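Hypothetical protein (PDB 2I1S) is of unknown function, an archaeal single-chain protein with a domain of the plasmid pRiA4b ORF-3-like family built round a mixed beta sheet. Local coordinates at residues Phe5-His10 with Val28-Thr33; Phe94-Lys99 with Val115-Ile120; Asp49-Glu54 with Thr104-Asp109. All coordinates share one frame; numbering follows the deposited sequence.

Contact 1: Phe5-His10 with Val28-Thr33; sequences FEKVYH and VPENYT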
loop_
_atom_site.group_PDB
_atom_site.type_symbol
_atom_site.label_atom_id
_atom_site.label_comp_id
_atom_site.label_asym_id
_atom_site.label_seq_id
_atom_site.Cartn_x
_atom_site.Cartn_y
_atom_site.Cartn_z
ATOM N N PHE A 5 13.094 -2.303 19.403
ATOM C CA PHE A 5 11.983 -3.251 19.144
ATOM C C PHE A 5 12.572 -4.662 19.033
ATOM O O PHE A 5 13.755 -4.828 18.667
ATOM C CB PHE A 5 11.181 -2.877 17.865
ATOM C CG PHE A 5 12.009 -2.899 16.573
ATOM C CD1 PHE A 5 12.831 -1.813 16.231
ATOM C CD2 PHE A 5 11.945 -3.984 15.702
ATOM C CE1 PHE A 5 13.595 -1.826 15.070
ATOM C CE2 PHE A 5 12.701 -4.007 14.536
ATOM C CZ PHE A 5 13.528 -2.921 14.215
ATOM N N GLU A 6 11.747 -5.669 19.324
ATOM C CA GLU A 6 12.173 -7.075 19.230
ATOM C C GLU A 6 11.609 -7.745 17.977
ATOM O O GLU A 6 12.379 -8.328 17.188
ATOM C CB GLU A 6 11.726 -7.882 20.463
ATOM C CG GLU A 6 11.720 -7.120 21.801
ATOM C CD GLU A 6 13.081 -7.156 22.535
ATOM O OE1 GLU A 6 13.064 -7.083 23.808
ATOM O OE2 GLU A 6 14.157 -7.265 21.861
ATOM N N LYS A 7 10.278 -7.671 17.799
ATOM C CA LYS A 7 9.588 -8.407 16.710
ATOM C C LYS A 7 9.337 -7.573 15.444
ATOM O O LYS A 7 9.298 -6.321 15.493
ATOM C CB LYS A 7 8.260 -9.005 17.214
ATOM C CG LYS A 7 8.266 -9.341 18.729
ATOM C CD LYS A 7 7.249 -10.409 19.121
ATOM C CE LYS A 7 7.836 -11.838 19.009
ATOM N NZ LYS A 7 9.052 -12.035 19.871
ATOM N N VAL A 8 9.195 -8.264 14.311
ATOM C CA VAL A 8 8.743 -7.625 13.077
ATOM C C VAL A 8 7.422 -8.213 12.519
ATOM O O VAL A 8 7.174 -9.419 12.573
ATOM C CB VAL A 8 9.866 -7.508 12.006
ATOM C CG1 VAL A 8 11.008 -6.709 12.565
ATOM C CG2 VAL A 8 10.359 -8.835 11.578
ATOM N N TYR A 9 6.570 -7.332 12.010
ATOM C CA TYR A 9 5.308 -7.719 11.385
ATOM C C TYR A 9 5.538 -7.969 9.884
ATOM O O TYR A 9 5.971 -7.058 9.168
ATOM C CB TYR A 9 4.281 -6.602 11.613
ATOM C CG TYR A 9 3.816 -6.420 13.068
ATOM C CD1 TYR A 9 4.398 -7.160 14.117
ATOM C CD2 TYR A 9 2.779 -5.517 13.384
ATOM C CE1 TYR A 9 3.967 -7.018 15.442
ATOM C CE2 TYR A 9 2.334 -5.360 14.696
ATOM C CZ TYR A 9 2.937 -6.120 15.733
ATOM O OH TYR A 9 2.512 -5.968 17.062
ATOM N N HIS A 10 5.267 -9.204 9.428
ATOM C CA HIS A 10 5.251 -9.560 8.002
ATOM C C HIS A 10 3.858 -9.276 7.415
ATOM O O HIS A 10 2.868 -9.989 7.725
ATOM C CB HIS A 10 5.634 -11.029 7.780
ATOM C CG HIS A 10 6.938 -11.413 8.418
ATOM N ND1 HIS A 10 7.910 -12.134 7.755
ATOM C CD2 HIS A 10 7.436 -11.174 9.658
ATOM C CE1 HIS A 10 8.948 -12.323 8.556
ATOM N NE2 HIS A 10 8.687 -11.744 9.715
ATOM N N VAL A 28 7.878 -4.843 8.891
ATOM C CA VAL A 28 8.044 -3.566 9.603
ATOM C C VAL A 28 8.342 -3.752 11.110
ATOM O O VAL A 28 7.908 -4.737 11.687
ATOM C CB VAL A 28 6.813 -2.610 9.382
ATOM C CG1 VAL A 28 6.720 -2.205 7.933
ATOM C CG2 VAL A 28 5.520 -3.259 9.831
ATOM N N PRO A 29 9.101 -2.812 11.735
ATOM C CA PRO A 29 9.240 -2.866 13.185
ATOM C C PRO A 29 7.879 -2.897 13.866
ATOM O O PRO A 29 6.944 -2.177 13.441
ATOM C CB PRO A 29 9.981 -1.551 13.526
ATOM C CG PRO A 29 10.785 -1.253 12.299
ATOM C CD PRO A 29 9.889 -1.699 11.156
ATOM N N GLU A 30 7.773 -3.725 14.903
ATOM C CA GLU A 30 6.548 -3.845 15.683
ATOM C C GLU A 30 6.116 -2.518 16.335
ATOM O O GLU A 30 4.928 -2.283 16.513
ATOM C CB GLU A 30 6.664 -4.983 16.728
ATOM C CG GLU A 30 7.718 -4.736 17.833
ATOM C CD GLU A 30 7.707 -5.788 18.950
ATOM O OE1 GLU A 30 6.686 -6.508 19.101
ATOM O OE2 GLU A 30 8.729 -5.881 19.678
ATOM N N ASN A 31 7.072 -1.638 16.655
ATOM C CA ASN A 31 6.754 -0.374 17.333
ATOM C C ASN A 31 6.323 0.779 16.390
ATOM O O ASN A 31 6.186 1.954 16.802
ATOM C CB ASN A 31 7.898 0.040 18.279
ATOM C CG ASN A 31 9.164 0.477 17.529
ATOM O OD1 ASN A 31 9.344 0.187 16.327
ATOM N ND2 ASN A 31 10.053 1.176 18.242
ATOM N N TYR A 32 6.122 0.426 15.134
ATOM C CA TYR A 32 5.679 1.349 14.099
ATOM C C TYR A 32 4.324 1.942 14.392
ATOM O O TYR A 32 3.439 1.247 14.894
ATOM C CB TYR A 32 5.624 0.637 12.746
ATOM C CG TYR A 32 6.722 1.053 11.782
ATOM C CD1 TYR A 32 7.952 1.527 12.248
ATOM C CD2 TYR A 32 6.529 0.947 10.405
ATOM C CE1 TYR A 32 8.942 1.916 11.364
ATOM C CE2 TYR A 32 7.500 1.320 9.524
ATOM C CZ TYR A 32 8.705 1.795 9.995
ATOM O OH TYR A 32 9.668 2.186 9.078
ATOM N N THR A 33 4.192 3.245 14.102
ATOM C CA THR A 33 2.919 3.935 14.170
ATOM C C THR A 33 2.240 3.731 12.817
ATOM O O THR A 33 2.852 3.193 11.882
ATOM C CB THR A 33 3.085 5.443 14.463
ATOM O OG1 THR A 33 3.778 6.079 13.377
ATOM C CG2 THR A 33 3.870 5.677 15.738
#

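Contact 2: Phe94-Lys99 with Val115-Ile120; sequences FTLENK and VRLEKI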
loop_
_atom_site.group_PDB
_atom_site.type_symbol
_atom_site.label_atom_id
_atom_site.label_comp_id
_atom_site.label_asym_id
_atom_site.label_seq_id
_atom_site.Cartn_x
_atom_site.Cartn_y
_atom_site.Cartn_z
ATOM N N PHE A 94 -2.964 -4.624 15.312
ATOM C CA PHE A 94 -2.703 -5.890 14.634
ATOM C C PHE A 94 -2.358 -6.991 15.628
ATOM O O PHE A 94 -1.448 -6.861 16.451
ATOM C CB PHE A 94 -1.563 -5.762 13.609
ATOM C CG PHE A 94 -1.922 -4.977 12.364
ATOM C CD1 PHE A 94 -1.675 -3.605 12.296
ATOM C CD2 PHE A 94 -2.445 -5.628 11.236
ATOM C CE1 PHE A 94 -1.995 -2.870 11.147
ATOM C CE2 PHE A 94 -2.757 -4.920 10.087
ATOM C CZ PHE A 94 -2.528 -3.523 10.037
ATOM N N THR A 95 -3.108 -8.079 15.548
ATOM C CA THR A 95 -2.768 -9.304 16.240
ATOM C C THR A 95 -3.072 -10.426 15.252
ATOM O O THR A 95 -3.508 -10.163 14.118
ATOM C CB THR A 95 -3.594 -9.487 17.547
ATOM O OG1 THR A 95 -4.803 -10.208 17.274
ATOM C CG2 THR A 95 -3.926 -8.121 18.192
ATOM N N LEU A 96 -2.848 -11.664 15.676
ATOM C CA LEU A 96 -3.137 -12.816 14.841
ATOM C C LEU A 96 -4.652 -13.121 14.699
ATOM O O LEU A 96 -5.060 -13.703 13.696
ATOM C CB LEU A 96 -2.324 -14.048 15.298
ATOM C CG LEU A 96 -0.786 -13.949 15.385
ATOM C CD1 LEU A 96 -0.198 -15.175 16.096
ATOM C CD2 LEU A 96 -0.099 -13.738 14.017
ATOM N N GLU A 97 -5.492 -12.740 15.663
ATOM C CA GLU A 97 -6.941 -12.723 15.371
ATOM C C GLU A 97 -7.534 -11.321 15.097
ATOM O O GLU A 97 -8.733 -11.099 15.299
ATOM C CB GLU A 97 -7.795 -13.504 16.385
ATOM C CG GLU A 97 -7.721 -13.018 17.809
ATOM C CD GLU A 97 -6.771 -13.843 18.639
ATOM O OE1 GLU A 97 -5.577 -13.958 18.266
ATOM O OE2 GLU A 97 -7.223 -14.379 19.671
ATOM N N ASN A 98 -6.697 -10.391 14.651
ATOM C CA ASN A 98 -7.160 -9.113 14.119
ATOM C C ASN A 98 -6.110 -8.635 13.138
ATOM O O ASN A 98 -5.325 -7.729 13.438
ATOM C CB ASN A 98 -7.397 -8.068 15.227
ATOM C CG ASN A 98 -8.255 -6.896 14.744
ATOM O OD1 ASN A 98 -9.323 -7.115 14.178
ATOM N ND2 ASN A 98 -7.786 -5.654 14.949
ATOM N N LYS A 99 -6.097 -9.253 11.963
ATOM C CA LYS A 99 -4.927 -9.202 11.080
ATOM C C LYS A 99 -4.988 -8.229 9.898
ATOM O O LYS A 99 -3.945 -7.973 9.266
ATOM C CB LYS A 99 -4.488 -10.604 10.628
ATOM C CG LYS A 99 -5.564 -11.510 10.077
ATOM C CD LYS A 99 -4.974 -12.868 9.710
ATOM C CE LYS A 99 -3.981 -13.375 10.772
ATOM N NZ LYS A 99 -3.235 -14.640 10.378
ATOM N N VAL A 115 -4.293 -4.456 3.898
ATOM C CA VAL A 115 -3.075 -4.713 4.691
ATOM C C VAL A 115 -3.409 -5.927 5.549
ATOM O O VAL A 115 -4.377 -5.922 6.312
ATOM C CB VAL A 115 -2.642 -3.492 5.570
ATOM C CG1 VAL A 115 -1.344 -3.793 6.294
ATOM C CG2 VAL A 115 -2.530 -2.194 4.732
ATOM N N ARG A 116 -2.656 -6.993 5.360
ATOM C CA ARG A 116 -2.879 -8.210 6.103
ATOM C C ARG A 116 -1.588 -8.604 6.823
ATOM O O ARG A 116 -0.556 -8.752 6.195
ATOM C CB ARG A 116 -3.372 -9.305 5.149
ATOM C CG ARG A 116 -3.219 -10.721 5.680
ATOM C CD ARG A 116 -4.478 -11.198 6.398
ATOM N NE ARG A 116 -5.622 -11.287 5.487
ATOM C CZ ARG A 116 -6.141 -12.428 5.025
ATOM N NH1 ARG A 116 -5.635 -13.616 5.380
ATOM N NH2 ARG A 116 -7.184 -12.373 4.204
ATOM N N LEU A 117 -1.658 -8.707 8.147
ATOM C CA LEU A 117 -0.617 -9.370 8.958
ATOM C C LEU A 117 -0.576 -10.887 8.714
ATOM O O LEU A 117 -1.558 -11.587 8.960
ATOM C CB LEU A 117 -0.852 -9.095 10.452
ATOM C CG LEU A 117 0.177 -9.572 11.484
ATOM C CD1 LEU A 117 1.511 -8.804 11.395
ATOM C CD2 LEU A 117 -0.425 -9.477 12.881
ATOM N N GLU A 118 0.552 -11.396 8.221
ATOM C CA GLU A 118 0.692 -12.843 8.054
ATOM C C GLU A 118 1.474 -13.492 9.188
ATOM O O GLU A 118 1.120 -14.583 9.628
ATOM C CB GLU A 118 1.321 -13.197 6.708
ATOM C CG GLU A 118 0.386 -12.975 5.515
ATOM C CD GLU A 118 1.067 -13.187 4.162
ATOM O OE1 GLU A 118 2.300 -12.949 4.051
ATOM O OE2 GLU A 118 0.360 -13.587 3.204
ATOM N N LYS A 119 2.545 -12.829 9.644
ATOM C CA LYS A 119 3.443 -13.391 10.675
ATOM C C LYS A 119 4.038 -12.286 11.530
ATOM O O LYS A 119 4.377 -11.209 11.023
ATOM C CB LYS A 119 4.616 -14.138 10.035
ATOM C CG LYS A 119 4.276 -15.352 9.191
ATOM C CD LYS A 119 5.107 -15.374 7.890
ATOM C CE LYS A 119 6.595 -15.598 8.168
ATOM N NZ LYS A 119 7.174 -16.728 7.358
ATOM N N ILE A 120 4.148 -12.562 12.822
ATOM C CA ILE A 120 4.909 -11.751 13.765
ATOM C C ILE A 120 6.144 -12.585 14.123
ATOM O O ILE A 120 6.000 -13.692 14.637
ATOM C CB ILE A 120 4.090 -11.461 15.061
ATOM C CG1 ILE A 120 2.840 -10.610 14.760
ATOM C CG2 ILE A 120 4.972 -10.787 16.127
ATOM C CD1 ILE A 120 2.064 -10.174 16.011
#

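Contact 3: Asp49-Glu54 with Thr104-Asp109; sequences DYHLHE and TYDFGD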
loop_
_atom_site.group_PDB
_atom_site.type_symbol
_atom_site.label_atom_id
_atom_site.label_comp_id
_atom_site.label_asym_id
_atom_site.label_seq_id
_atom_site.Cartn_x
_atom_site.Cartn_y
_atom_site.Cartn_z
ATOM N N ASP A 49 2.874 10.813 -2.226
ATOM C CA ASP A 49 2.186 11.477 -1.123
ATOM C C ASP A 49 1.519 12.829 -1.441
ATOM O O ASP A 49 1.620 13.782 -0.687
ATOM C CB ASP A 49 3.057 11.544 0.137
ATOM C CG ASP A 49 2.227 11.404 1.400
ATOM O OD1 ASP A 49 0.998 11.181 1.302
ATOM O OD2 ASP A 49 2.789 11.486 2.488
ATOM N N TYR A 50 0.787 12.875 -2.544
ATOM C CA TYR A 50 0.178 14.112 -3.020
ATOM C C TYR A 50 -1.181 14.322 -2.389
ATOM O O TYR A 50 -1.698 15.463 -2.341
ATOM C CB TYR A 50 -0.123 13.966 -4.507
ATOM C CG TYR A 50 1.055 14.029 -5.439
ATOM C CD1 TYR A 50 2.014 15.007 -5.284
ATOM C CD2 TYR A 50 1.155 13.147 -6.524
ATOM C CE1 TYR A 50 3.094 15.094 -6.165
ATOM C CE2 TYR A 50 2.212 13.231 -7.433
ATOM C CZ TYR A 50 3.184 14.202 -7.234
ATOM O OH TYR A 50 4.238 14.342 -8.087
ATOM N N HIS A 51 -1.789 13.206 -1.962
ATOM C CA HIS A 51 -3.222 13.194 -1.699
ATOM C C HIS A 51 -3.466 12.824 -0.247
ATOM O O HIS A 51 -2.522 12.512 0.472
ATOM C CB HIS A 51 -3.931 12.204 -2.635
ATOM C CG HIS A 51 -3.651 12.431 -4.083
ATOM N ND1 HIS A 51 -4.121 13.542 -4.775
ATOM C CD2 HIS A 51 -2.912 11.718 -4.963
ATOM C CE1 HIS A 51 -3.698 13.479 -6.028
ATOM N NE2 HIS A 51 -2.959 12.383 -6.162
ATOM N N LEU A 52 -4.744 12.868 0.155
ATOM C CA LEU A 52 -5.172 12.443 1.475
ATOM C C LEU A 52 -5.150 10.920 1.576
ATOM O O LEU A 52 -5.271 10.230 0.567
ATOM C CB LEU A 52 -6.555 13.037 1.824
ATOM C CG LEU A 52 -6.637 14.560 1.776
ATOM C CD1 LEU A 52 -8.012 15.049 2.179
ATOM C CD2 LEU A 52 -5.565 15.245 2.635
ATOM N N HIS A 53 -4.965 10.424 2.798
ATOM C CA HIS A 53 -5.071 8.995 3.101
ATOM C C HIS A 53 -5.804 8.709 4.430
ATOM O O HIS A 53 -6.004 9.602 5.249
ATOM C CB HIS A 53 -3.692 8.325 3.069
ATOM C CG HIS A 53 -2.941 8.468 4.333
ATOM N ND1 HIS A 53 -2.089 9.525 4.570
ATOM C CD2 HIS A 53 -2.949 7.719 5.460
ATOM C CE1 HIS A 53 -1.587 9.405 5.787
ATOM N NE2 HIS A 53 -2.104 8.326 6.351
ATOM N N GLU A 54 -6.246 7.470 4.626
ATOM C CA GLU A 54 -6.671 7.019 5.950
ATOM C C GLU A 54 -6.709 5.505 6.016
ATOM O O GLU A 54 -6.762 4.856 4.981
ATOM C CB GLU A 54 -7.995 7.649 6.400
ATOM C CG GLU A 54 -9.239 7.083 5.785
ATOM C CD GLU A 54 -10.486 7.558 6.530
ATOM O OE1 GLU A 54 -10.328 8.345 7.497
ATOM O OE2 GLU A 54 -11.618 7.149 6.146
ATOM N N THR A 104 -6.917 3.678 2.439
ATOM C CA THR A 104 -7.335 4.460 1.288
ATOM C C THR A 104 -6.361 5.646 1.080
ATOM O O THR A 104 -5.996 6.359 2.020
ATOM C CB THR A 104 -8.811 4.951 1.461
ATOM O OG1 THR A 104 -9.663 3.820 1.706
ATOM C CG2 THR A 104 -9.325 5.719 0.213
ATOM N N TYR A 105 -5.923 5.823 -0.162
ATOM C CA TYR A 105 -5.057 6.907 -0.551
ATOM C C TYR A 105 -5.657 7.536 -1.819
ATOM O O TYR A 105 -5.994 6.817 -2.776
ATOM C CB TYR A 105 -3.638 6.377 -0.802
ATOM C CG TYR A 105 -2.726 7.383 -1.481
ATOM C CD1 TYR A 105 -2.397 8.602 -0.838
ATOM C CD2 TYR A 105 -2.229 7.154 -2.778
ATOM C CE1 TYR A 105 -1.567 9.563 -1.451
ATOM C CE2 TYR A 105 -1.394 8.093 -3.401
ATOM C CZ TYR A 105 -1.079 9.324 -2.726
ATOM O OH TYR A 105 -0.249 10.296 -3.302
ATOM N N ASP A 106 -5.787 8.870 -1.826
ATOM C CA ASP A 106 -6.386 9.629 -2.937
ATOM C C ASP A 106 -7.886 9.477 -2.876
ATOM O O ASP A 106 -8.427 8.466 -3.321
ATOM C CB ASP A 106 -5.850 9.190 -4.334
ATOM C CG ASP A 106 -6.161 10.209 -5.447
ATOM O OD1 ASP A 106 -5.414 10.281 -6.431
ATOM O OD2 ASP A 106 -7.154 10.963 -5.338
ATOM N N PHE A 107 -8.561 10.486 -2.339
ATOM C CA PHE A 107 -10.009 10.447 -2.161
ATOM C C PHE A 107 -10.759 10.767 -3.455
ATOM O O PHE A 107 -12.005 10.758 -3.472
ATOM C CB PHE A 107 -10.446 11.380 -0.987
ATOM C CG PHE A 107 -9.896 10.940 0.366
ATOM C CD1 PHE A 107 -9.253 9.693 0.505
ATOM C CD2 PHE A 107 -10.054 11.738 1.490
ATOM C CE1 PHE A 107 -8.744 9.270 1.714
ATOM C CE2 PHE A 107 -9.551 11.321 2.731
ATOM C CZ PHE A 107 -8.894 10.098 2.847
ATOM N N GLY A 108 -10.014 11.054 -4.526
ATOM C CA GLY A 108 -10.595 11.164 -5.879
ATOM C C GLY A 108 -10.517 9.835 -6.633
ATOM O O GLY A 108 -11.534 9.229 -6.977
ATOM N N ASP A 109 -9.300 9.359 -6.876
ATOM C CA ASP A 109 -9.100 8.064 -7.525
ATOM C C ASP A 109 -9.497 6.878 -6.629
ATOM O O ASP A 109 -9.847 5.811 -7.151
ATOM C CB ASP A 109 -7.638 7.896 -7.993
ATOM C CG ASP A 109 -7.330 8.630 -9.309
ATOM O OD1 ASP A 109 -8.101 9.511 -9.754
ATOM O OD2 ASP A 109 -6.289 8.308 -9.915
HETATM O O HOH W 1 -7.190 13.051 -1.809
HETATM O O HOH W 2 -9.386 3.161 4.221
#

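Contact 1: Phe5-His10 with Val28-Thr33
The open end of the beta hairpin formed by strands 7-15 and 22-29 is closed here, with Tyr9 and Val28 as an antiparallel hydrogen-bonded pair and Val8 opposite Pro29 as a non-hydrogen-bonded pair whose side chains diverge. Tyr9 N gives to Val28 O and Val28 N to Tyr9 O, both at 2.9 Å. At Pro29 the strand gives way to a type I turn that runs to Tyr32, yet one more backbone bond follows, from Glu30 N to Lys7 O at 3.1 Å.

The side chain of Glu30 then takes over. Its chain runs extended past CG (chi2 173°), and OE2 accepts from two successive amides, Glu6 N and Lys7 N, each at 3.0 Å. Both donors lie on the same face of the carboxylate; the Lys7 bond is nearly straight and descends from above the plane. Glu30 CA also sits over one face of the Tyr9 ring, offset toward its rim. On the other flank Pro29 CB lies 3.6 Å from the centroid of the Phe5 ring, almost on the ring normal, as a CH-pi contact, and Arg123 adds a cation-pi partner to that ring. A carboxylate thus prolongs the pairing of an antiparallel beta hairpin past the end of strand 22-29, to Glu6 and Lys7.

Contact 2: Phe94-Lys99 with Val115-Ile120
Leu117 and Lys99 make the one hydrogen bond between the loop 94-99 and strand 111-122, from Leu117 N to Lys99 O at 2.6 Å and close to straight (167°). The same carbonyl oxygen lies 3.3 Å from Arg116 CA, a CA-H...O contact.

The tight part gathers round Leu117. Its CG stands anti to the backbone N (chi1 -174°), and the CD2 branch beyond comes to 3.4 Å from Thr95 O, while Leu117 CB meets Phe94 CD2 at 3.9 Å. The far end of the Phe94 ring reaches the strand again, CZ lying 3.9 Å from Val115 CG1, with the two side chains at about a right angle.

The loose side is at Leu96, an exposed residue whose CD2 approaches Ile120 CG1 only to 4.4 Å. Lys99 and Arg116 make a close aliphatic contact at the exposed rim: the lysine chain runs beside Leu117 O with its CG and CD against Arg116 CD, the CD-to-CD distance being 3.7 Å. The guanidinium beyond is engaged by Glu100 in a salt bridge. An alanine in place of Lys99 would probably leave Arg116 CD without its aliphatic neighbour and open a gap beside Leu117 O.

The loop follows helix 90-93 and leads into strand 100-105. Its Phe94 also packs on Phe34 of helix 34-44, Met57 of strand 53-58 and Ala101, whereas Leu117 touches Tyr9 of strand 7-15.

Contact 3: Asp49-Glu54 with Thr104-Asp109
Glu54 and Thr104 form the antiparallel hydrogen-bonded pair that joins the start of strand 53-58 to the end of strand 100-105, with Glu54 N to Thr104 O and Thr104 N to Glu54 O both at 2.8 Å; His53 and Tyr105 are the non-hydrogen-bonded pair beside them. Past the bridges, Asp106 N still reaches Leu52 O at 2.8 Å.

Among side-chain polar contacts, Tyr105 OH accepts from Tyr50 N at 2.9 Å. The CG of Tyr105 is anti to the backbone N (chi1 168°), and its ring turns an edge to His51 O and Tyr50 N; Glu142 is a further partner of the hydroxyl. Asp106 OD2 receives two amides of its own loop from the same face of the carboxylate: the bond from Gly108 N makes an Asx turn, that from Asp109 N the wider Asx motif, and together they hold OD2.

Flat groups provide the third kind. The Asp106 carboxylate stacks on the His51 ring, planes 21° apart, with OD1 3.2 Å from His51 CD2; Tyr50 CB covers the opposite face, and His51 NE2 bonds to Asp143. Leu52 CB lies over the Phe107 ring, 3.8 Å from its centroid, as a CH-pi contact.

Two waters bridge the segments: one accepts from Leu52 N and Phe107 N, the other donates to Glu54 O and lies 2.6 Å from Thr104 OG1. The whole is the end of an antiparallel strand pair, held past its last bridge by the Asp106 and Tyr50 amide bonds and a water, with the Asx turn opening the connection from strand 100-105 to strand 111-122.

How the contacts relate
From the N terminus, contact 1 comes first and closes the hairpin of strands 7-15 and 22-29 before either of the others opens. Contact 3 then starts at Asp49-Glu54, contact 2 at Phe94-Lys99; contact 3 finishes at Thr104-Asp109 and contact 2 at Val115-Ile120, so these two cross along the chain. All three reach one mixed sheet, in which strands 53-58, 100-105, 111-122, 7-15 and 22-29 are successive neighbours. Contacts 1 and 2 touch directly: His10 pairs with both Glu118 and Lys119 in a classic beta bulge, and Tyr9 packs on Leu117 and Ile120. Contact 3 lies apart, its centre about 24 Å from that of contact 2.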